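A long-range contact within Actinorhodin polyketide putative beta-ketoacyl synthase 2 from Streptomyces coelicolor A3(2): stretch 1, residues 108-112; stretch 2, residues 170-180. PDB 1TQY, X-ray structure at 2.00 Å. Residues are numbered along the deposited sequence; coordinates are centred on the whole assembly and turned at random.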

# COMPACT_ATOMS: atom_id res chain seq x y z
N VAL B 108 10.04 7.30 -4.39
CA VAL B 108 10.23 6.09 -3.62
C VAL B 108 8.96 5.24 -3.62
O VAL B 108 7.90 5.67 -3.16
N VAL B 109 9.07 4.02 -4.16
CA VAL B 109 7.94 3.10 -4.22
C VAL B 109 8.32 1.75 -3.63
O VAL B 109 9.16 1.04 -4.18
N THR B 110 7.71 1.41 -2.50
CA THR B 110 8.00 0.14 -1.84
C THR B 110 6.76 -0.68 -1.60
O THR B 110 5.64 -0.17 -1.67
N ALA B 111 6.96 -1.96 -1.33
CA ALA B 111 5.83 -2.83 -0.99
C ALA B 111 6.11 -3.23 0.46
O ALA B 111 7.26 -3.32 0.87
N ASN B 112 5.06 -3.45 1.24
CA ASN B 112 5.23 -3.86 2.64
C ASN B 112 4.10 -4.83 2.97
O ASN B 112 2.93 -4.52 2.76
N ALA B 170 3.24 -10.69 -3.72
CA ALA B 170 3.17 -10.16 -5.08
C ALA B 170 3.52 -8.67 -5.07
O ALA B 170 3.93 -8.11 -6.08
N GLY B 171 3.35 -8.05 -3.91
CA GLY B 171 3.59 -6.63 -3.77
C GLY B 171 4.93 -6.10 -4.25
O GLY B 171 4.97 -5.07 -4.91
N GLY B 172 6.00 -6.80 -3.90
CA GLY B 172 7.34 -6.40 -4.30
C GLY B 172 7.49 -6.19 -5.79
O GLY B 172 8.12 -5.21 -6.21
N LEU B 173 6.92 -7.08 -6.59
CA LEU B 173 7.01 -6.95 -8.05
C LEU B 173 6.11 -5.81 -8.48
O LEU B 173 6.48 -5.00 -9.32
N ASP B 174 4.92 -5.73 -7.88
CA ASP B 174 3.98 -4.66 -8.19
C ASP B 174 4.61 -3.30 -7.92
O ASP B 174 4.39 -2.35 -8.67
N ALA B 175 5.39 -3.20 -6.84
CA ALA B 175 6.05 -1.94 -6.47
C ALA B 175 6.99 -1.52 -7.60
O ALA B 175 7.00 -0.36 -8.01
N LEU B 176 7.78 -2.48 -8.07
CA LEU B 176 8.73 -2.26 -9.15
C LEU B 176 8.02 -1.81 -10.42
O LEU B 176 8.49 -0.93 -11.14
N GLY B 177 6.88 -2.43 -10.69
CA GLY B 177 6.12 -2.05 -11.86
C GLY B 177 5.54 -0.66 -11.65
O GLY B 177 5.42 0.13 -12.60
N HIS B 178 5.19 -0.35 -10.41
CA HIS B 178 4.62 0.96 -10.07
C HIS B 178 5.68 2.04 -10.27
O HIS B 178 5.38 3.17 -10.70
N ALA B 179 6.93 1.70 -9.97
CA ALA B 179 8.03 2.63 -10.14
C ALA B 179 8.20 2.90 -11.63
O ALA B 179 8.36 4.05 -12.05
N ARG B 180 8.18 1.83 -12.42
CA ARG B 180 8.34 1.98 -13.86
C ARG B 180 7.33 2.97 -14.42
O ARG B 180 7.67 3.80 -15.25

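A strand and a helix can approach closely when the residues between them are small, and this contact is a compact example. Strand 108-111 and helix 171-180 run nearly antiparallel (163°), their axes 6.8 Å apart at closest approach. Alternation along the strand sends Val-109 and Ala-111 toward the helix, while Val-108 and Thr-110 point away.

With chi1 t (-174°), Val-109 brings both methyls against the helix, each to a different place. Its CG1 lies 3.4 Å from the backbone Ala-175 O and 3.8 Å from His-178 CB, while its CG2 comes within 4.2 Å of Ala-179 CA. His-178 also adopts t (-173°); its CA-to-CB bond points toward the strand, and Val-109 CG1 meets the ring obliquely.

At the other end, Ala-111 CB sits 3.2 Å from Gly-171 C and 3.4 Å from Gly-172 N, a tight fit against bare backbone. A CB on Gly-171 would point toward the strand and lie only 3.3 Å from Ala-111 CB. Between these ends, Ala-175 CB packs 3.9 Å from Ala-111 CB and 4.2 Å from Val-109 CG1.

No hydrogen bond crosses the interface, so the contact rests on close packing, partly between apolar side chains and partly of Val-109 and Ala-111 against helix backbone. Thr-110 (chi1 p, 61°) faces away, and its OG1 is hydrogen-bonded elsewhere in the structure.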

# COMPACT_ATOMS: atom_id res chain seq x y z
CB VAL B 108 10.64 6.40 -2.15
CG1 VAL B 108 10.79 5.10 -1.36
CG2 VAL B 108 11.97 7.15 -2.13
CB VAL B 109 7.48 2.87 -5.67
CG1 VAL B 109 6.21 2.02 -5.67
CG2 VAL B 109 7.23 4.20 -6.36
CB THR B 110 8.60 0.35 -0.43
OG1 THR B 110 7.65 1.05 0.38
CG2 THR B 110 9.92 1.10 -0.51
CB ALA B 111 5.80 -4.05 -1.90
CB ASN B 112 5.16 -2.64 3.56
CG ASN B 112 5.91 -2.85 4.85
OD1 ASN B 112 5.87 -3.94 5.44
ND2 ASN B 112 6.60 -1.80 5.32
CB ALA B 170 1.77 -10.36 -5.65
CB LEU B 173 6.57 -8.26 -8.73
CG LEU B 173 7.61 -8.92 -9.64
CD1 LEU B 173 8.90 -9.09 -8.87
CD2 LEU B 173 7.10 -10.28 -10.16
CB ASP B 174 2.70 -4.82 -7.37
CG ASP B 174 1.83 -5.97 -7.87
OD1 ASP B 174 0.89 -6.36 -7.14
OD2 ASP B 174 2.08 -6.48 -8.98
CB ALA B 175 6.82 -2.12 -5.16
CB LEU B 176 9.52 -3.54 -9.41
CG LEU B 176 10.92 -3.66 -8.83
CD1 LEU B 176 11.06 -2.83 -7.57
CD2 LEU B 176 11.22 -5.13 -8.56
CB HIS B 178 4.13 0.95 -8.61
CG HIS B 178 3.37 2.18 -8.22
ND1 HIS B 178 2.05 2.15 -7.81
CD2 HIS B 178 3.76 3.48 -8.12
CE1 HIS B 178 1.66 3.37 -7.48
NE2 HIS B 178 2.68 4.20 -7.66
CB ALA B 179 9.31 2.06 -9.57
CB ARG B 180 8.17 0.63 -14.56
CG ARG B 180 8.11 0.72 -16.08
CD ARG B 180 8.53 -0.59 -16.71
NE ARG B 180 8.34 -0.63 -18.16
CZ ARG B 180 7.22 -1.03 -18.76
NH1 ARG B 180 6.18 -1.43 -18.04
NH2 ARG B 180 7.14 -1.04 -20.09